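Local coordinates for NANS (YJHS), A 9-O-acetyl N-acetylneuraminic acid esterase (Escherichia coli O157:H7 EDL933, PDB 3PT5), which probably hydrolyses the 9-O-acetyl group of 9-O-acetyl-N-acetylneuraminate, a sialic acid of mammalian mucosal sites, at residues R44-H49 and L76-H81; L55-H60 and Y164-S169; A107-R112 and A317-I322; S134-G139 and P204-H209. One frame throughout, in Å; residues are numbered along the deposited sequence.

From the N terminus, 44-49 comes first, in the loop between strands 20-28 and 52-55. Contact 1 closes when 76-81 folds back on it after strand 73-75. Contact 2 opens before that, at 55-60, and closes at helix 162-176, so its segments alternate with those of contact 1. The two touch through His81 and Arg57. Contact 3 joins helix 107-114 to the C-terminal helix 315-335; its first segment lies within the span of contact 2, so these two also cross. Contact 4, between 134-139 and 204-209, falls wholly within the span of contact 3, and it crosses contact 2. Contacts 1 and 3 touch; contact 4 lies across the chain's centre from both.

Contact 1: residues R44-H49 and L76-H81; sequences REDAPH and LTHCPH
Asp46 and His78 meet through their CB atoms, which lie 3.9 Å apart. The two side chains cross at about a right angle. The carboxylate and ring planes are tilted by 28°, and no hydrogen bond joins them. Asp46 CB comes up obliquely to the imidazole. In His78, CG sits between the backbone N and the carbonyl carbon (chi1 64°), which carries the ring away from Asp46 while CB stays against it. The polar ends have other partners. Asp46 OD1 accepts from His109 NE2, and OD2 forms a salt bridge with Arg319. His78 NE2 bonds to Tyr101 O.

Both segments are irregular loops at the 73-75 edge of the central sheet of an SGNH hydrolase fold. A type I beta turn from Arg44 to Ala47 shapes the first of them, and Leu76 directly follows the edge strand.

Two waters bridge the loops. One donates to Asp46 O at 2.6 Å and lies in the ring plane of His78, 2.8 Å from ND1. The second accepts from His49 N and donates to Leu76 O, at 2.7 Å from that oxygen. Beside it, Pro48 CB lies 3.8 Å from Leu76 O. Pro48 CG reaches the methyl CG2 of Thr77 at 4.2 Å. Pro48 is on the exposed side, whereas Asp46, Thr77 and His78 are buried. Thr77 OG1 hydrogen-bonds to Tyr101 OH and weakly accepts from Cys79 N.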
loop_
_atom_site.group_PDB
_atom_site.type_symbol
_atom_site.label_atom_id
_atom_site.label_comp_id
_atom_site.label_asym_id
_atom_site.label_seq_id
_atom_site.Cartn_x
_atom_site.Cartn_y
_atom_site.Cartn_z
ATOM N N ARG A 44 19.782 -4.801 -0.760
ATOM C CA ARG A 44 19.359 -6.107 -0.295
ATOM C C ARG A 44 17.870 -6.262 -0.491
ATOM O O ARG A 44 17.393 -6.351 -1.612
ATOM C CB ARG A 44 19.718 -6.286 1.191
ATOM C CG ARG A 44 21.213 -6.399 1.522
ATOM C CD ARG A 44 21.469 -6.002 2.987
ATOM N NE ARG A 44 22.844 -6.289 3.423
ATOM C CZ ARG A 44 23.895 -5.502 3.184
ATOM N NH1 ARG A 44 23.750 -4.370 2.501
ATOM N NH2 ARG A 44 25.103 -5.845 3.627
ATOM N N GLU A 45 17.150 -6.268 0.623
ATOM C CA GLU A 45 15.733 -6.567 0.665
ATOM C C GLU A 45 14.910 -5.468 -0.006
ATOM O O GLU A 45 13.799 -5.725 -0.467
ATOM C CB GLU A 45 15.307 -6.805 2.122
ATOM C CG GLU A 45 16.242 -7.791 2.922
ATOM C CD GLU A 45 17.486 -7.143 3.552
ATOM O OE1 GLU A 45 18.055 -6.193 2.973
ATOM O OE2 GLU A 45 17.928 -7.590 4.642
ATOM N N ASP A 46 15.452 -4.246 -0.078
ATOM C CA ASP A 46 14.731 -3.155 -0.774
ATOM C C ASP A 46 15.282 -2.807 -2.151
ATOM O O ASP A 46 15.020 -1.720 -2.650
ATOM C CB ASP A 46 14.637 -1.862 0.052
ATOM C CG ASP A 46 14.095 -2.087 1.450
ATOM O OD1 ASP A 46 13.374 -3.084 1.685
ATOM O OD2 ASP A 46 14.404 -1.267 2.328
ATOM N N ALA A 47 16.012 -3.730 -2.776
ATOM C CA ALA A 47 16.549 -3.478 -4.103
ATOM C C ALA A 47 15.430 -3.401 -5.144
ATOM O O ALA A 47 14.587 -4.305 -5.234
ATOM C CB ALA A 47 17.529 -4.607 -4.489
ATOM N N PRO A 48 15.428 -2.346 -5.969
ATOM C CA PRO A 48 14.481 -2.291 -7.087
ATOM C C PRO A 48 14.855 -3.394 -8.086
ATOM O O PRO A 48 15.975 -3.894 -8.034
ATOM C CB PRO A 48 14.773 -0.927 -7.704
ATOM C CG PRO A 48 15.407 -0.119 -6.557
ATOM C CD PRO A 48 16.260 -1.132 -5.893
ATOM N N HIS A 49 13.927 -3.780 -8.954
ATOM C CA HIS A 49 14.200 -4.810 -9.971
ATOM C C HIS A 49 13.691 -4.299 -11.297
ATOM O O HIS A 49 12.652 -3.642 -11.333
ATOM C CB HIS A 49 13.490 -6.116 -9.601
ATOM C CG HIS A 49 13.807 -7.248 -10.526
ATOM N ND1 HIS A 49 13.314 -7.315 -11.806
ATOM C CD2 HIS A 49 14.576 -8.349 -10.359
ATOM C CE1 HIS A 49 13.765 -8.411 -12.394
ATOM N NE2 HIS A 49 14.544 -9.046 -11.541
ATOM N N LEU A 76 9.629 0.570 -9.308
ATOM C CA LEU A 76 9.024 0.558 -7.969
ATOM C C LEU A 76 10.138 0.470 -6.952
ATOM O O LEU A 76 11.068 -0.309 -7.120
ATOM C CB LEU A 76 8.075 -0.619 -7.809
ATOM C CG LEU A 76 7.552 -0.880 -6.397
ATOM C CD1 LEU A 76 6.691 0.240 -5.873
ATOM C CD2 LEU A 76 6.769 -2.210 -6.423
ATOM N N THR A 77 10.047 1.281 -5.897
ATOM C CA THR A 77 11.098 1.277 -4.879
ATOM C C THR A 77 10.472 1.085 -3.505
ATOM O O THR A 77 9.270 0.834 -3.399
ATOM C CB THR A 77 12.004 2.553 -4.903
ATOM O OG1 THR A 77 11.308 3.687 -4.356
ATOM C CG2 THR A 77 12.419 2.890 -6.350
ATOM N N HIS A 78 11.294 1.190 -2.469
ATOM C CA HIS A 78 10.783 1.021 -1.093
ATOM C C HIS A 78 9.823 2.110 -0.629
ATOM O O HIS A 78 9.080 1.915 0.339
ATOM C CB HIS A 78 11.947 0.920 -0.123
ATOM C CG HIS A 78 12.770 2.166 -0.075
ATOM N ND1 HIS A 78 13.824 2.385 -0.944
ATOM C CD2 HIS A 78 12.683 3.272 0.705
ATOM C CE1 HIS A 78 14.351 3.575 -0.691
ATOM N NE2 HIS A 78 13.674 4.139 0.293
ATOM N N CYS A 79 9.812 3.249 -1.330
ATOM C CA CYS A 79 8.954 4.368 -0.936
ATOM C C CYS A 79 8.131 4.835 -2.128
ATOM O O CYS A 79 8.570 5.719 -2.863
ATOM C CB CYS A 79 9.812 5.504 -0.358
ATOM S SG CYS A 79 8.833 6.729 0.513
ATOM N N PRO A 80 6.967 4.194 -2.370
ATOM C CA PRO A 80 6.238 4.379 -3.625
ATOM C C PRO A 80 5.523 5.719 -3.801
ATOM O O PRO A 80 5.453 6.554 -2.899
ATOM C CB PRO A 80 5.177 3.246 -3.578
ATOM C CG PRO A 80 5.725 2.223 -2.641
ATOM C CD PRO A 80 6.404 3.078 -1.585
ATOM N N HIS A 81 4.949 5.873 -4.992
ATOM C CA HIS A 81 4.263 7.058 -5.440
ATOM C C HIS A 81 2.803 7.122 -4.999
ATOM O O HIS A 81 1.894 7.324 -5.786
ATOM C CB HIS A 81 4.407 7.159 -6.952
ATOM C CG HIS A 81 5.696 7.783 -7.394
ATOM N ND1 HIS A 81 6.928 7.416 -6.896
ATOM C CD2 HIS A 81 5.930 8.773 -8.291
ATOM C CE1 HIS A 81 7.868 8.152 -7.474
ATOM N NE2 HIS A 81 7.285 8.973 -8.329
HETATM O O HOH W 1 14.576 0.830 -3.178
HETATM O O HOH W 2 11.526 -2.314 -8.794
#

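Contact 2: residues L55-H60 and Y164-S169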
loop_
_atom_site.group_PDB
_atom_site.type_symbol
_atom_site.label_atom_id
_atom_site.label_comp_id
_atom_site.label_asym_id
_atom_site.label_seq_id
_atom_site.Cartn_x
_atom_site.Cartn_y
_atom_site.Cartn_z
ATOM N N LEU A 55 3.102 2.968 -11.291
ATOM C CA LEU A 55 2.619 4.169 -11.963
ATOM C C LEU A 55 3.048 5.400 -11.192
ATOM O O LEU A 55 2.712 5.555 -10.025
ATOM C CB LEU A 55 1.102 4.150 -12.144
ATOM C CG LEU A 55 0.419 3.175 -13.109
ATOM C CD1 LEU A 55 -1.030 3.593 -13.253
ATOM C CD2 LEU A 55 1.056 3.160 -14.481
ATOM N N ALA A 56 3.787 6.285 -11.864
ATOM C CA ALA A 56 4.318 7.499 -11.217
ATOM C C ALA A 56 3.250 8.496 -10.799
ATOM O O ALA A 56 2.151 8.515 -11.321
ATOM C CB ALA A 56 5.315 8.210 -12.139
ATOM N N ARG A 57 3.628 9.364 -9.858
ATOM C CA ARG A 57 2.764 10.426 -9.370
ATOM C C ARG A 57 3.556 11.717 -9.222
ATOM O O ARG A 57 3.075 12.778 -9.643
ATOM C CB ARG A 57 2.123 10.063 -8.023
ATOM C CG ARG A 57 1.090 11.095 -7.559
ATOM C CD ARG A 57 0.448 10.746 -6.207
ATOM N NE ARG A 57 -0.140 9.405 -6.185
ATOM C CZ ARG A 57 -1.392 9.141 -6.535
ATOM N NH1 ARG A 57 -1.864 7.898 -6.485
ATOM N NH2 ARG A 57 -2.196 10.130 -6.906
ATOM N N PHE A 58 4.741 11.625 -8.620
ATOM C CA PHE A 58 5.491 12.820 -8.215
ATOM C C PHE A 58 6.198 13.383 -9.442
ATOM O O PHE A 58 6.177 12.779 -10.517
ATOM C CB PHE A 58 6.504 12.482 -7.118
ATOM C CG PHE A 58 5.914 11.675 -5.957
ATOM C CD1 PHE A 58 4.615 11.913 -5.489
ATOM C CD2 PHE A 58 6.674 10.697 -5.332
ATOM C CE1 PHE A 58 4.095 11.159 -4.439
ATOM C CE2 PHE A 58 6.163 9.959 -4.278
ATOM C CZ PHE A 58 4.886 10.186 -3.840
ATOM N N ALA A 59 6.840 14.536 -9.277
ATOM C CA ALA A 59 7.502 15.192 -10.393
ATOM C C ALA A 59 8.851 14.539 -10.723
ATOM O O ALA A 59 9.420 14.745 -11.816
ATOM C CB ALA A 59 7.647 16.679 -10.072
ATOM N N HIS A 60 9.383 13.746 -9.794
ATOM C CA HIS A 60 10.601 12.977 -10.042
ATOM C C HIS A 60 10.394 11.594 -9.473
ATOM O O HIS A 60 9.477 11.398 -8.664
ATOM C CB HIS A 60 11.847 13.638 -9.433
ATOM C CG HIS A 60 12.120 14.998 -9.997
ATOM N ND1 HIS A 60 12.987 15.221 -11.050
ATOM C CD2 HIS A 60 11.568 16.194 -9.698
ATOM C CE1 HIS A 60 12.977 16.506 -11.350
ATOM N NE2 HIS A 60 12.112 17.115 -10.558
ATOM N N TYR A 164 -11.158 8.146 -4.435
ATOM C CA TYR A 164 -11.798 7.097 -5.214
ATOM C C TYR A 164 -11.488 7.242 -6.708
ATOM O O TYR A 164 -11.172 6.268 -7.381
ATOM C CB TYR A 164 -13.316 7.050 -4.988
ATOM C CG TYR A 164 -13.987 6.075 -5.923
ATOM C CD1 TYR A 164 -14.054 4.719 -5.604
ATOM C CD2 TYR A 164 -14.502 6.499 -7.162
ATOM C CE1 TYR A 164 -14.647 3.794 -6.466
ATOM C CE2 TYR A 164 -15.092 5.577 -8.039
ATOM C CZ TYR A 164 -15.155 4.233 -7.683
ATOM O OH TYR A 164 -15.717 3.300 -8.534
ATOM N N GLN A 165 -11.568 8.472 -7.208
ATOM C CA GLN A 165 -11.307 8.784 -8.613
ATOM C C GLN A 165 -9.902 8.410 -9.009
ATOM O O GLN A 165 -9.674 7.938 -10.111
ATOM C CB GLN A 165 -11.481 10.274 -8.847
ATOM C CG GLN A 165 -12.917 10.727 -8.801
ATOM C CD GLN A 165 -13.019 12.226 -9.026
ATOM O OE1 GLN A 165 -12.654 12.735 -10.097
ATOM N NE2 GLN A 165 -13.482 12.949 -8.005
ATOM N N ASP A 166 -8.972 8.627 -8.085
ATOM C CA ASP A 166 -7.551 8.349 -8.265
ATOM C C ASP A 166 -7.349 6.828 -8.317
ATOM O O ASP A 166 -6.644 6.321 -9.193
ATOM C CB ASP A 166 -6.797 9.015 -7.101
ATOM C CG ASP A 166 -5.279 9.006 -7.267
ATOM O OD1 ASP A 166 -4.653 7.994 -6.880
ATOM O OD2 ASP A 166 -4.688 10.020 -7.739
ATOM N N LEU A 167 -8.002 6.120 -7.405
ATOM C CA LEU A 167 -7.985 4.661 -7.371
ATOM C C LEU A 167 -8.490 4.033 -8.678
ATOM O O LEU A 167 -7.828 3.164 -9.252
ATOM C CB LEU A 167 -8.823 4.177 -6.189
ATOM C CG LEU A 167 -9.062 2.686 -6.009
ATOM C CD1 LEU A 167 -7.768 1.987 -5.650
ATOM C CD2 LEU A 167 -10.107 2.478 -4.947
ATOM N N VAL A 168 -9.657 4.484 -9.135
ATOM C CA VAL A 168 -10.277 3.961 -10.366
ATOM C C VAL A 168 -9.500 4.394 -11.610
ATOM O O VAL A 168 -9.162 3.565 -12.463
ATOM C CB VAL A 168 -11.785 4.348 -10.437
ATOM C CG1 VAL A 168 -12.351 4.229 -11.878
ATOM C CG2 VAL A 168 -12.573 3.464 -9.527
ATOM N N SER A 169 -9.165 5.680 -11.674
ATOM C CA SER A 169 -8.486 6.249 -12.823
ATOM C C SER A 169 -7.099 5.656 -13.045
ATOM O O SER A 169 -6.743 5.328 -14.195
ATOM C CB SER A 169 -8.458 7.778 -12.719
ATOM O OG SER A 169 -7.160 8.279 -12.985
#
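A two-pronged salt bridge between Arg57 and Asp166 carries this contact. The arginine grips the carboxylate end-on with both terminal nitrogens. NH1 gives a proton to OD1 of Asp166 over 2.8 Å. NH2 gives one to Asp166 OD2 over 2.6 Å. Both oxygens lie close to the guanidinium plane and are met on their syn sides, although NH2 stands 22° out of the carboxylate plane. The two flat groups are nearly coplanar, 26° apart. Their side chains come from opposite directions and bridge a wide gap: the CA atoms of Arg57 and Asp166 are 10.6 Å apart. The arginine chain runs straight until it bends at chi3 (-54°), where the guanidinium is turned to meet the acid.

The bridge ties the loop after strand 52-55 to helix 162-176, which packs through Leu167 on strand 20-28. These are parts of the alpha/beta core of the SGNH hydrolase fold.

Further hydrogen bonds fix both charged groups. Arg57 NE is held by His81 O, and NH1 has a second acceptor in Pro128 O. Asp166 OD2 also accepts from Ala150 N. Both residues are buried, so the ion pair and these added bonds satisfy charges that lie within the protein. The arginine and the Ala150 N-H would probably stabilise the carboxylate form of Asp166.

Apolar contact adds little. The two segments bury just 86 Å² between them, nearly all on Arg57 and Asp166.

Contact 3: residues A107-R112 and A317-I322; sequences ALHIAR and ARRGII
His109 and Arg319 form the tight part of this contact. CG of Arg319 sits over one face of the imidazole, in a CH-pi contact. It stands 3.7 Å from the centroid of the His109 ring, 25° off the normal. The atom is shifted toward the rim, and its nearest ring atom is His109 NE2, at 3.4 Å. The backbone also comes close: CA of Arg319 lies 3.8 Å from His109 CG. The guanidinium does not lie on the ring. Its plane is turned 85° from the imidazole, and His109 NE2 sits at the guanidinium's edge. The chain runs extended from CG to NE, which takes the charged end past the ring. Both polar ends go to Asp46. One carboxylate thus receives both side chains, which probably steadies their relative position.

His109 is buried, whereas Arg319 is partly exposed. The rest of the interface is looser. His109 CB lies 4.1 Å from Arg318 O. Ile110 and Ile322 only border the contact, their side chains staying more than 5 Å from the opposite segment. A wider pi-type turn at 318-322 interrupts the regular helix here; Ile322 N bonds to Ala317 O at 2.9 Å.

The arrangement is a helix-helix contact between 107-114 and the C-terminal helix 315-335. Helix 107-114 packs on strand 122-130, in the layered alpha/beta manner of SGNH hydrolases.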
loop_
_atom_site.group_PDB
_atom_site.type_symbol
_atom_site.label_atom_id
_atom_site.label_comp_id
_atom_site.label_asym_id
_atom_site.label_seq_id
_atom_site.Cartn_x
_atom_site.Cartn_y
_atom_site.Cartn_z
ATOM N N ALA A 107 4.934 -2.577 -0.732
ATOM C CA ALA A 107 4.503 -2.879 -2.122
ATOM C C ALA A 107 5.661 -3.552 -2.887
ATOM O O ALA A 107 5.462 -4.524 -3.633
ATOM C CB ALA A 107 4.068 -1.617 -2.840
ATOM N N LEU A 108 6.883 -3.042 -2.679
ATOM C CA LEU A 108 8.044 -3.592 -3.380
ATOM C C LEU A 108 8.254 -5.077 -3.052
ATOM O O LEU A 108 8.575 -5.875 -3.930
ATOM C CB LEU A 108 9.312 -2.797 -3.050
ATOM C CG LEU A 108 10.639 -3.357 -3.586
ATOM C CD1 LEU A 108 10.604 -3.416 -5.130
ATOM C CD2 LEU A 108 11.793 -2.471 -3.124
ATOM N N HIS A 109 8.073 -5.426 -1.784
ATOM C CA HIS A 109 8.333 -6.775 -1.287
ATOM C C HIS A 109 7.269 -7.758 -1.692
ATOM O O HIS A 109 7.580 -8.914 -1.974
ATOM C CB HIS A 109 8.495 -6.699 0.217
ATOM C CG HIS A 109 9.438 -5.624 0.610
ATOM N ND1 HIS A 109 9.009 -4.378 1.012
ATOM C CD2 HIS A 109 10.792 -5.547 0.518
ATOM C CE1 HIS A 109 10.060 -3.603 1.219
ATOM N NE2 HIS A 109 11.151 -4.287 0.929
ATOM N N ILE A 110 6.033 -7.269 -1.780
ATOM C CA ILE A 110 4.944 -8.073 -2.388
ATOM C C ILE A 110 5.303 -8.401 -3.828
ATOM O O ILE A 110 5.364 -9.575 -4.203
ATOM C CB ILE A 110 3.589 -7.376 -2.264
ATOM C CG1 ILE A 110 3.237 -7.322 -0.780
ATOM C CG2 ILE A 110 2.522 -8.129 -3.075
ATOM C CD1 ILE A 110 2.060 -6.370 -0.446
ATOM N N ALA A 111 5.633 -7.367 -4.599
ATOM C CA ALA A 111 6.031 -7.524 -5.978
ATOM C C ALA A 111 7.227 -8.481 -6.146
ATOM O O ALA A 111 7.183 -9.367 -7.023
ATOM C CB ALA A 111 6.317 -6.154 -6.579
ATOM N N ARG A 112 8.278 -8.315 -5.344
ATOM C CA ARG A 112 9.459 -9.163 -5.474
ATOM C C ARG A 112 9.101 -10.606 -5.167
ATOM O O ARG A 112 9.563 -11.509 -5.848
ATOM C CB ARG A 112 10.617 -8.683 -4.589
ATOM C CG ARG A 112 11.809 -9.654 -4.582
ATOM C CD ARG A 112 12.919 -9.165 -3.656
ATOM N NE ARG A 112 13.977 -8.533 -4.439
ATOM C CZ ARG A 112 13.978 -7.265 -4.833
ATOM N NH1 ARG A 112 12.983 -6.450 -4.489
ATOM N NH2 ARG A 112 14.989 -6.818 -5.566
ATOM N N ALA A 317 8.828 -5.631 9.419
ATOM C CA ALA A 317 7.564 -6.386 9.236
ATOM C C ALA A 317 7.068 -6.322 7.807
ATOM O O ALA A 317 6.494 -7.276 7.280
ATOM C CB ALA A 317 6.485 -5.870 10.164
ATOM N N ARG A 318 7.270 -5.177 7.179
ATOM C CA ARG A 318 6.768 -4.998 5.825
ATOM C C ARG A 318 7.558 -5.864 4.843
ATOM O O ARG A 318 6.966 -6.533 4.009
ATOM C CB ARG A 318 6.836 -3.523 5.462
ATOM C CG ARG A 318 5.804 -2.752 6.286
ATOM C CD ARG A 318 5.967 -1.262 6.077
ATOM N NE ARG A 318 5.323 -0.470 7.139
ATOM C CZ ARG A 318 4.060 -0.093 7.150
ATOM N NH1 ARG A 318 3.259 -0.463 6.156
ATOM N NH2 ARG A 318 3.592 0.654 8.176
ATOM N N ARG A 319 8.879 -5.909 5.010
ATOM C CA ARG A 319 9.758 -6.823 4.241
ATOM C C ARG A 319 9.523 -8.287 4.494
ATOM O O ARG A 319 9.859 -9.136 3.650
ATOM C CB ARG A 319 11.232 -6.576 4.581
ATOM C CG ARG A 319 11.768 -5.288 4.091
ATOM C CD ARG A 319 13.160 -5.080 4.646
ATOM N NE ARG A 319 13.548 -3.689 4.458
ATOM C CZ ARG A 319 14.030 -2.911 5.407
ATOM N NH1 ARG A 319 14.219 -3.394 6.637
ATOM N NH2 ARG A 319 14.333 -1.660 5.110
ATOM N N GLY A 320 8.997 -8.601 5.671
ATOM C CA GLY A 320 8.815 -9.987 6.077
ATOM C C GLY A 320 7.368 -10.453 6.055
ATOM O O GLY A 320 6.782 -10.666 5.000
ATOM N N ILE A 321 6.795 -10.619 7.240
ATOM C CA ILE A 321 5.513 -11.302 7.362
ATOM C C ILE A 321 4.399 -10.587 6.609
ATOM O O ILE A 321 3.507 -11.238 6.080
ATOM C CB ILE A 321 5.121 -11.495 8.867
ATOM C CG1 ILE A 321 3.862 -12.366 9.020
ATOM C CG2 ILE A 321 4.911 -10.141 9.570
ATOM C CD1 ILE A 321 3.989 -13.815 8.486
ATOM N N ILE A 322 4.432 -9.250 6.548
ATOM C CA ILE A 322 3.284 -8.562 5.896
ATOM C C ILE A 322 3.250 -8.892 4.403
ATOM O O ILE A 322 2.222 -9.291 3.849
ATOM C CB ILE A 322 3.331 -7.035 6.109
ATOM C CG1 ILE A 322 3.148 -6.719 7.597
ATOM C CG2 ILE A 322 2.343 -6.297 5.178
ATOM C CD1 ILE A 322 3.424 -5.310 7.942
#

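Contact 4: residues S134-G139 and P204-H209; sequences SAFTAG and PQHFNH
Phe136 and His206 both carry CG beside the backbone N and anti to the carbonyl carbon (chi1 -73° and -75°), which sets them alongside each other. The two side chains slide past each other in opposite directions. Phe136 CD1 comes to 3.5 Å from His206 CB, which approaches the phenyl ring obliquely. In return, His206 ND1 lies 3.9 Å from Phe136 CB. The rings do not stack.

The far end of Phe136 lies along the helix backbone. Its CZ is 3.9 Å from Phe207 CA and 4.4 Å from Phe207 CB. The peptide nitrogen of Phe207 stands over one face of the Phe136 ring, offset toward the rim. Phe136 CZ in turn sits at the edge of the Phe207 ring, near its plane. Phe207 turns its ring away (chi1 174°), to an edge-to-face contact with Tyr257 and a meeting with Trp188.

Thr137 comes to the edge of the imidazole. Its CG2 is 4.2 Å from ND1 of His206, near the ring plane. The hydroxyl instead hydrogen-bonds to Asp194 and Thr197. Asp194 also accepts from the backbone N of Phe136, so one acid holds two neighbouring residues of the loop.

Phe136 and Phe207 are buried, while His206 and Thr137 are partly exposed. No hydrogen bond crosses between the segments. The contact is van der Waals packing of a loop phenylalanine against a helix, joining the loop after strand 122-130 to helix 203-218 of the SGNH hydrolase fold.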
loop_
_atom_site.group_PDB
_atom_site.type_symbol
_atom_site.label_atom_id
_atom_site.label_comp_id
_atom_site.label_asym_id
_atom_site.label_seq_id
_atom_site.Cartn_x
_atom_site.Cartn_y
_atom_site.Cartn_z
ATOM N N SER A 134 -6.279 8.941 6.014
ATOM C CA SER A 134 -7.488 8.998 5.208
ATOM C C SER A 134 -8.568 8.112 5.839
ATOM O O SER A 134 -8.279 7.184 6.623
ATOM C CB SER A 134 -7.176 8.615 3.749
ATOM O OG SER A 134 -6.687 7.289 3.692
ATOM N N ALA A 135 -9.826 8.411 5.523
ATOM C CA ALA A 135 -10.940 7.740 6.195
ATOM C C ALA A 135 -12.227 7.884 5.412
ATOM O O ALA A 135 -12.300 8.707 4.532
ATOM C CB ALA A 135 -11.139 8.325 7.589
ATOM N N PHE A 136 -13.229 7.100 5.792
ATOM C CA PHE A 136 -14.572 7.280 5.234
ATOM C C PHE A 136 -15.399 8.275 6.007
ATOM O O PHE A 136 -16.315 8.885 5.436
ATOM C CB PHE A 136 -15.320 5.950 5.185
ATOM C CG PHE A 136 -14.821 5.025 4.104
ATOM C CD1 PHE A 136 -15.288 5.127 2.784
ATOM C CD2 PHE A 136 -13.851 4.064 4.394
ATOM C CE1 PHE A 136 -14.815 4.263 1.794
ATOM C CE2 PHE A 136 -13.358 3.198 3.396
ATOM C CZ PHE A 136 -13.849 3.299 2.092
ATOM N N THR A 137 -15.092 8.424 7.295
ATOM C CA THR A 137 -15.941 9.234 8.186
ATOM C C THR A 137 -15.344 10.570 8.645
ATOM O O THR A 137 -15.947 11.291 9.464
ATOM C CB THR A 137 -16.484 8.390 9.385
ATOM O OG1 THR A 137 -15.425 8.047 10.305
ATOM C CG2 THR A 137 -17.162 7.114 8.895
ATOM N N ALA A 138 -14.149 10.890 8.141
ATOM C CA ALA A 138 -13.454 12.128 8.475
ATOM C C ALA A 138 -12.414 12.384 7.415
ATOM O O ALA A 138 -11.918 11.446 6.778
ATOM C CB ALA A 138 -12.793 12.013 9.827
ATOM N N GLY A 139 -12.084 13.655 7.212
ATOM C CA GLY A 139 -10.998 14.034 6.333
ATOM C C GLY A 139 -11.475 14.935 5.211
ATOM O O GLY A 139 -12.567 14.745 4.697
ATOM N N PRO A 204 -18.580 -0.041 7.454
ATOM C CA PRO A 204 -18.836 -1.211 6.559
ATOM C C PRO A 204 -19.655 -0.913 5.301
ATOM O O PRO A 204 -19.283 -1.350 4.195
ATOM C CB PRO A 204 -19.531 -2.210 7.491
ATOM C CG PRO A 204 -18.911 -1.922 8.845
ATOM C CD PRO A 204 -18.786 -0.401 8.878
ATOM N N GLN A 205 -20.738 -0.151 5.439
ATOM C CA GLN A 205 -21.506 0.191 4.253
ATOM C C GLN A 205 -20.776 1.134 3.305
ATOM O O GLN A 205 -20.883 0.975 2.098
ATOM C CB GLN A 205 -22.917 0.674 4.583
ATOM C CG GLN A 205 -23.884 -0.475 4.974
ATOM C CD GLN A 205 -23.660 -1.795 4.190
ATOM O OE1 GLN A 205 -23.882 -1.880 2.969
ATOM N NE2 GLN A 205 -23.238 -2.836 4.911
ATOM N N HIS A 206 -20.012 2.094 3.840
ATOM C CA HIS A 206 -19.221 2.986 2.982
ATOM C C HIS A 206 -18.208 2.209 2.171
ATOM O O HIS A 206 -18.066 2.430 0.962
ATOM C CB HIS A 206 -18.488 4.079 3.778
ATOM C CG HIS A 206 -19.380 5.175 4.269
ATOM N ND1 HIS A 206 -19.223 5.767 5.505
ATOM C CD2 HIS A 206 -20.449 5.777 3.698
ATOM C CE1 HIS A 206 -20.154 6.690 5.673
ATOM N NE2 HIS A 206 -20.913 6.714 4.592
ATOM N N PHE A 207 -17.494 1.307 2.846
ATOM C CA PHE A 207 -16.520 0.437 2.184
ATOM C C PHE A 207 -17.190 -0.449 1.124
ATOM O O PHE A 207 -16.732 -0.494 -0.026
ATOM C CB PHE A 207 -15.791 -0.431 3.217
ATOM C CG PHE A 207 -14.880 -1.461 2.600
ATOM C CD1 PHE A 207 -13.643 -1.086 2.061
ATOM C CD2 PHE A 207 -15.272 -2.792 2.508
ATOM C CE1 PHE A 207 -12.815 -2.037 1.481
ATOM C CE2 PHE A 207 -14.430 -3.770 1.894
ATOM C CZ PHE A 207 -13.215 -3.388 1.400
ATOM N N ASN A 208 -18.277 -1.121 1.505
ATOM C CA ASN A 208 -18.963 -2.007 0.559
ATOM C C ASN A 208 -19.429 -1.248 -0.656
ATOM O O ASN A 208 -19.282 -1.727 -1.767
ATOM C CB ASN A 208 -20.144 -2.711 1.201
ATOM C CG ASN A 208 -19.727 -3.827 2.134
ATOM O OD1 ASN A 208 -18.586 -3.884 2.613
ATOM N ND2 ASN A 208 -20.645 -4.745 2.379
ATOM N N HIS A 209 -19.970 -0.046 -0.457
ATOM C CA HIS A 209 -20.443 0.742 -1.584
ATOM C C HIS A 209 -19.316 1.140 -2.529
ATOM O O HIS A 209 -19.475 1.166 -3.757
ATOM C CB HIS A 209 -21.215 1.965 -1.078
ATOM C CG HIS A 209 -22.547 1.619 -0.483
ATOM N ND1 HIS A 209 -23.161 2.396 0.478
ATOM C CD2 HIS A 209 -23.388 0.584 -0.723
ATOM C CE1 HIS A 209 -24.319 1.848 0.813
ATOM N NE2 HIS A 209 -24.484 0.752 0.094
#